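Local coordinates for protein aerobactin synthase IucC (Klebsiella pneumoniae, PDB 6CN7) that catalyses the ATP-dependent attachment of the second N-acetyl-N-hydroxylysine to citryl-N-acetyl-N-hydroxylysine, the step that completes the siderophore aerobactin, at residues H5-A17 / Y102-R116. The protein carries 5 engineered substitutions. Numbering follows the deposited sequence.
Sequences HKDWDFVNRQLVA and YATLLGDLQLLKARR
Val11 and Asp108 bring their CA atoms closest where segments 5-17 and 102-114 pack, at 120° between their N-to-C directions and with the axes 9.8 Å apart; the N-terminal helix 4-25 thus lies on the C-terminal part of helix 91-114. The packing is knobs-into-holes in both directions: Val11 drops among Leu105, Asp108, Leu109 and Leu112, while Leu105 sits among Trp8, Val11, Asn12 and Leu15. Val11 CG1, anti to the backbone N (chi1 176°), presses against Asp108 CB at 3.3 Å, and Val11 CG2 meets Leu109 CD2 at 3.7 Å. Leu105 splits likewise, CD2 reaching Leu15 CD2 (3.5 Å) and CD1 lying 3.6 Å from Trp8 CH2. The Trp8 indole takes Leu109 CD1 at its edge; Asn12 ND2 sits over the centre of one face while it donates a hydrogen bond to Trp8 O. Where the second helix runs out, Arg116 grips Asp7 end-on in a salt bridge, NH1 to OD1 at 3.3 Å and NH2 to OD2 at a doubtfully short 2.5 Å, with guanidinium and carboxylate planes 14° apart. A water bridges Val11 O and Asp108 OD2, while Asp108 OD1 pairs with Lys145. Helix 76-87 borders the pair, touching Leu15 and Tyr102 and giving Ala76 N to Asn12 OD1, and Glu241 of the second subunit packs on Trp8.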
loop_
_atom_site.group_PDB
_atom_site.type_symbol
_atom_site.label_atom_id
_atom_site.label_comp_id
_atom_site.label_asym_id
_atom_site.label_seq_id
_atom_site.Cartn_x
_atom_site.Cartn_y
_atom_site.Cartn_z
ATOM N N HIS A 5 -18.694 19.225 -14.827
ATOM C CA HIS A 5 -19.082 18.502 -16.034
ATOM C C HIS A 5 -18.342 19.029 -17.259
ATOM O O HIS A 5 -17.999 18.254 -18.161
ATOM C CB HIS A 5 -20.595 18.604 -16.240
ATOM N N LYS A 6 -18.084 20.338 -17.311
ATOM C CA LYS A 6 -17.395 20.911 -18.464
ATOM C C LYS A 6 -15.979 20.362 -18.585
ATOM O O LYS A 6 -15.520 20.047 -19.688
ATOM C CB LYS A 6 -17.374 22.435 -18.356
ATOM N N ASP A 7 -15.270 20.240 -17.460
ATOM C CA ASP A 7 -13.892 19.760 -17.501
ATOM C C ASP A 7 -13.831 18.265 -17.788
ATOM O O ASP A 7 -12.924 17.797 -18.486
ATOM C CB ASP A 7 -13.192 20.071 -16.179
ATOM C CG ASP A 7 -13.010 21.560 -15.953
ATOM O OD1 ASP A 7 -13.075 22.328 -16.936
ATOM O OD2 ASP A 7 -12.794 21.961 -14.789
ATOM N N TRP A 8 -14.784 17.501 -17.253
ATOM C CA TRP A 8 -14.789 16.059 -17.474
ATOM C C TRP A 8 -14.950 15.728 -18.952
ATOM O O TRP A 8 -14.345 14.772 -19.449
ATOM C CB TRP A 8 -15.903 15.416 -16.647
ATOM C CG TRP A 8 -16.003 13.935 -16.807
ATOM C CD1 TRP A 8 -17.019 13.244 -17.398
ATOM C CD2 TRP A 8 -15.054 12.956 -16.368
ATOM N NE1 TRP A 8 -16.761 11.894 -17.355
ATOM C CE2 TRP A 8 -15.561 11.692 -16.726
ATOM C CE3 TRP A 8 -13.823 13.025 -15.706
ATOM C CZ2 TRP A 8 -14.879 10.510 -16.453
ATOM C CZ3 TRP A 8 -13.151 11.849 -15.431
ATOM C CH2 TRP A 8 -13.681 10.609 -15.803
ATOM N N ASP A 9 -15.755 16.510 -19.674
ATOM C CA ASP A 9 -15.933 16.257 -21.099
ATOM C C ASP A 9 -14.708 16.688 -21.893
ATOM O O ASP A 9 -14.306 16.004 -22.841
ATOM C CB ASP A 9 -17.176 16.981 -21.613
ATOM C CG ASP A 9 -17.347 16.843 -23.113
ATOM O OD1 ASP A 9 -17.651 15.723 -23.576
ATOM O OD2 ASP A 9 -17.170 17.852 -23.827
ATOM N N PHE A 10 -14.104 17.820 -21.524
ATOM C CA PHE A 10 -12.915 18.280 -22.231
ATOM C C PHE A 10 -11.772 17.284 -22.088
ATOM O O PHE A 10 -11.072 16.986 -23.062
ATOM C CB PHE A 10 -12.492 19.654 -21.710
ATOM C CG PHE A 10 -11.245 20.189 -22.353
ATOM C CD1 PHE A 10 -11.304 20.853 -23.568
ATOM C CD2 PHE A 10 -10.011 20.033 -21.741
ATOM C CE1 PHE A 10 -10.157 21.346 -24.162
ATOM C CE2 PHE A 10 -8.861 20.526 -22.329
ATOM C CZ PHE A 10 -8.935 21.184 -23.542
ATOM N N VAL A 11 -11.572 16.750 -20.883
ATOM C CA VAL A 11 -10.452 15.842 -20.657
ATOM C C VAL A 11 -10.688 14.514 -21.367
ATOM O O VAL A 11 -9.745 13.892 -21.871
ATOM C CB VAL A 11 -10.222 15.655 -19.147
ATOM C CG1 VAL A 11 -9.123 14.641 -18.894
ATOM C CG2 VAL A 11 -9.845 16.981 -18.510
ATOM N N ASN A 12 -11.941 14.055 -21.416
ATOM C CA ASN A 12 -12.239 12.814 -22.122
ATOM C C ASN A 12 -12.075 12.984 -23.626
ATOM O O ASN A 12 -11.567 12.085 -24.306
ATOM C CB ASN A 12 -13.652 12.338 -21.787
ATOM C CG ASN A 12 -13.678 11.369 -20.622
ATOM O OD1 ASN A 12 -13.436 10.172 -20.788
ATOM N ND2 ASN A 12 -13.979 11.880 -19.435
ATOM N N ARG A 13 -12.498 14.129 -24.168
ATOM C CA ARG A 13 -12.344 14.371 -25.599
ATOM C C ARG A 13 -10.874 14.444 -25.988
ATOM O O ARG A 13 -10.456 13.844 -26.985
ATOM C CB ARG A 13 -13.069 15.656 -25.998
ATOM C CG ARG A 13 -14.576 15.510 -26.030
ATOM C CD ARG A 13 -15.270 16.748 -26.572
ATOM N NE ARG A 13 -16.718 16.556 -26.594
ATOM C CZ ARG A 13 -17.403 16.079 -27.629
ATOM N NH1 ARG A 13 -16.787 15.746 -28.757
ATOM N NH2 ARG A 13 -18.719 15.935 -27.537
ATOM N N GLN A 14 -10.070 15.172 -25.210
ATOM C CA GLN A 14 -8.647 15.267 -25.513
ATOM C C GLN A 14 -7.995 13.889 -25.507
ATOM O O GLN A 14 -7.164 13.584 -26.370
ATOM C CB GLN A 14 -7.953 16.191 -24.511
ATOM C CG GLN A 14 -8.466 17.629 -24.515
ATOM C CD GLN A 14 -8.036 18.413 -25.738
ATOM O OE1 GLN A 14 -8.862 18.784 -26.571
ATOM N NE2 GLN A 14 -6.742 18.683 -25.849
ATOM N N LEU A 15 -8.362 13.038 -24.546
ATOM C CA LEU A 15 -7.732 11.727 -24.458
ATOM C C LEU A 15 -8.180 10.819 -25.599
ATOM O O LEU A 15 -7.360 10.103 -26.186
ATOM C CB LEU A 15 -8.036 11.082 -23.102
ATOM C CG LEU A 15 -7.412 9.701 -22.876
ATOM C CD1 LEU A 15 -5.907 9.730 -23.103
ATOM C CD2 LEU A 15 -7.722 9.188 -21.476
ATOM N N VAL A 16 -9.475 10.829 -25.928
ATOM C CA VAL A 16 -9.958 10.040 -27.059
ATOM C C VAL A 16 -9.227 10.447 -28.333
ATOM O O VAL A 16 -8.780 9.597 -29.112
ATOM C CB VAL A 16 -11.484 10.192 -27.209
ATOM C CG1 VAL A 16 -11.967 9.616 -28.542
ATOM C CG2 VAL A 16 -12.197 9.503 -26.054
ATOM N N ALA A 17 -9.097 11.754 -28.564
ATOM C CA ALA A 17 -8.402 12.228 -29.756
ATOM C C ALA A 17 -6.944 11.787 -29.753
ATOM O O ALA A 17 -6.409 11.382 -30.793
ATOM C CB ALA A 17 -8.502 13.750 -29.851
ATOM N N TYR A 102 -7.980 5.964 -15.759
ATOM C CA TYR A 102 -8.577 6.899 -14.815
ATOM C C TYR A 102 -7.511 7.660 -14.038
ATOM O O TYR A 102 -7.733 8.813 -13.652
ATOM C CB TYR A 102 -9.524 6.162 -13.867
ATOM C CG TYR A 102 -10.840 5.796 -14.520
ATOM C CD1 TYR A 102 -11.764 6.778 -14.848
ATOM C CD2 TYR A 102 -11.157 4.475 -14.815
ATOM C CE1 TYR A 102 -12.967 6.460 -15.449
ATOM C CE2 TYR A 102 -12.363 4.146 -15.416
ATOM C CZ TYR A 102 -13.262 5.145 -15.730
ATOM O OH TYR A 102 -14.462 4.832 -16.328
ATOM N N ALA A 103 -6.350 7.045 -13.809
ATOM C CA ALA A 103 -5.232 7.794 -13.248
ATOM C C ALA A 103 -4.823 8.942 -14.162
ATOM O O ALA A 103 -4.422 10.008 -13.682
ATOM C CB ALA A 103 -4.042 6.868 -12.999
ATOM N N THR A 104 -4.921 8.744 -15.480
ATOM C CA THR A 104 -4.563 9.803 -16.420
ATOM C C THR A 104 -5.602 10.917 -16.414
ATOM O O THR A 104 -5.248 12.103 -16.425
ATOM C CB THR A 104 -4.400 9.227 -17.829
ATOM O OG1 THR A 104 -3.380 8.220 -17.821
ATOM C CG2 THR A 104 -4.011 10.321 -18.824
ATOM N N LEU A 105 -6.888 10.561 -16.402
ATOM C CA LEU A 105 -7.929 11.580 -16.371
ATOM C C LEU A 105 -7.857 12.401 -15.090
ATOM O O LEU A 105 -8.069 13.619 -15.112
ATOM C CB LEU A 105 -9.303 10.926 -16.516
ATOM C CG LEU A 105 -9.545 10.162 -17.822
ATOM C CD1 LEU A 105 -10.927 9.526 -17.814
ATOM C CD2 LEU A 105 -9.395 11.079 -19.026
ATOM N N LEU A 106 -7.565 11.753 -13.962
ATOM C CA LEU A 106 -7.396 12.488 -12.715
ATOM C C LEU A 106 -6.277 13.513 -12.841
ATOM O O LEU A 106 -6.439 14.676 -12.454
ATOM C CB LEU A 106 -7.115 11.516 -11.568
ATOM C CG LEU A 106 -8.325 10.732 -11.052
ATOM C CD1 LEU A 106 -7.885 9.630 -10.103
ATOM C CD2 LEU A 106 -9.316 11.660 -10.360
ATOM N N GLY A 107 -5.131 13.098 -13.385
ATOM C CA GLY A 107 -4.026 14.026 -13.559
ATOM C C GLY A 107 -4.345 15.124 -14.554
ATOM O O GLY A 107 -3.993 16.288 -14.344
ATOM N N ASP A 108 -5.017 14.773 -15.652
ATOM C CA ASP A 108 -5.401 15.781 -16.634
ATOM C C ASP A 108 -6.386 16.782 -16.044
ATOM O O ASP A 108 -6.359 17.965 -16.404
ATOM C CB ASP A 108 -5.988 15.102 -17.873
ATOM C CG ASP A 108 -4.954 14.290 -18.638
ATOM O OD1 ASP A 108 -3.754 14.378 -18.298
ATOM O OD2 ASP A 108 -5.343 13.563 -19.575
ATOM N N LEU A 109 -7.258 16.332 -15.139
ATOM C CA LEU A 109 -8.152 17.256 -14.449
ATOM C C LEU A 109 -7.372 18.204 -13.548
ATOM O O LEU A 109 -7.714 19.388 -13.438
ATOM C CB LEU A 109 -9.184 16.477 -13.634
ATOM C CG LEU A 109 -10.260 15.729 -14.426
ATOM C CD1 LEU A 109 -10.984 14.742 -13.529
ATOM C CD2 LEU A 109 -11.247 16.701 -15.050
ATOM N N GLN A 110 -6.321 17.704 -12.894
ATOM C CA GLN A 110 -5.488 18.563 -12.061
ATOM C C GLN A 110 -4.787 19.627 -12.900
ATOM O O GLN A 110 -4.781 20.812 -12.545
ATOM C CB GLN A 110 -4.463 17.721 -11.302
ATOM C CG GLN A 110 -3.596 18.528 -10.346
ATOM C CD GLN A 110 -4.413 19.213 -9.270
ATOM O OE1 GLN A 110 -5.435 18.692 -8.821
ATOM N NE2 GLN A 110 -3.976 20.395 -8.860
ATOM N N LEU A 111 -4.182 19.219 -14.017
ATOM C CA LEU A 111 -3.480 20.175 -14.866
ATOM C C LEU A 111 -4.436 21.227 -15.409
ATOM O O LEU A 111 -4.081 22.407 -15.513
ATOM C CB LEU A 111 -2.781 19.439 -16.012
ATOM C CG LEU A 111 -1.680 18.462 -15.587
ATOM C CD1 LEU A 111 -1.167 17.665 -16.775
ATOM C CD2 LEU A 111 -0.535 19.202 -14.914
ATOM N N LEU A 112 -5.656 20.819 -15.756
ATOM C CA LEU A 112 -6.643 21.773 -16.248
ATOM C C LEU A 112 -6.986 22.803 -15.180
ATOM O O LEU A 112 -7.079 24.002 -15.469
ATOM C CB LEU A 112 -7.896 21.024 -16.707
ATOM C CG LEU A 112 -8.974 21.812 -17.453
ATOM C CD1 LEU A 112 -8.425 22.448 -18.720
ATOM C CD2 LEU A 112 -10.132 20.889 -17.785
ATOM N N LYS A 113 -7.173 22.355 -13.936
ATOM C CA LYS A 113 -7.475 23.281 -12.850
ATOM C C LYS A 113 -6.286 24.185 -12.541
ATOM O O LYS A 113 -6.454 25.392 -12.332
ATOM C CB LYS A 113 -7.894 22.504 -11.600
ATOM N N ALA A 114 -5.075 23.624 -12.512
ATOM C CA ALA A 114 -3.899 24.392 -12.120
ATOM C C ALA A 114 -3.433 25.361 -13.198
ATOM O O ALA A 114 -2.739 26.333 -12.876
ATOM C CB ALA A 114 -2.750 23.448 -11.759
ATOM N N ARG A 115 -3.793 25.127 -14.458
ATOM C CA ARG A 115 -3.351 25.962 -15.565
ATOM C C ARG A 115 -4.432 26.925 -16.047
ATOM O O ARG A 115 -4.278 27.525 -17.116
ATOM C CB ARG A 115 -2.872 25.078 -16.720
ATOM C CG ARG A 115 -1.571 24.347 -16.407
ATOM C CD ARG A 115 -1.261 23.252 -17.414
ATOM N NE ARG A 115 -1.147 23.761 -18.777
ATOM C CZ ARG A 115 -0.572 23.103 -19.777
ATOM N NH1 ARG A 115 -0.522 23.649 -20.984
ATOM N NH2 ARG A 115 -0.033 21.906 -19.577
ATOM N N ARG A 116 -5.508 27.097 -15.282
ATOM C CA ARG A 116 -6.612 27.940 -15.721
ATOM C C ARG A 116 -6.249 29.416 -15.615
ATOM O O ARG A 116 -5.532 29.841 -14.705
ATOM C CB ARG A 116 -7.867 27.657 -14.894
ATOM C CG ARG A 116 -9.098 27.400 -15.748
ATOM C CD ARG A 116 -10.374 27.398 -14.923
ATOM N NE ARG A 116 -10.612 26.118 -14.263
ATOM C CZ ARG A 116 -11.136 25.053 -14.862
ATOM N NH1 ARG A 116 -11.473 25.101 -16.145
ATOM N NH2 ARG A 116 -11.318 23.932 -14.178
HETATM O O HOH W 1 -7.061 14.498 -21.298
#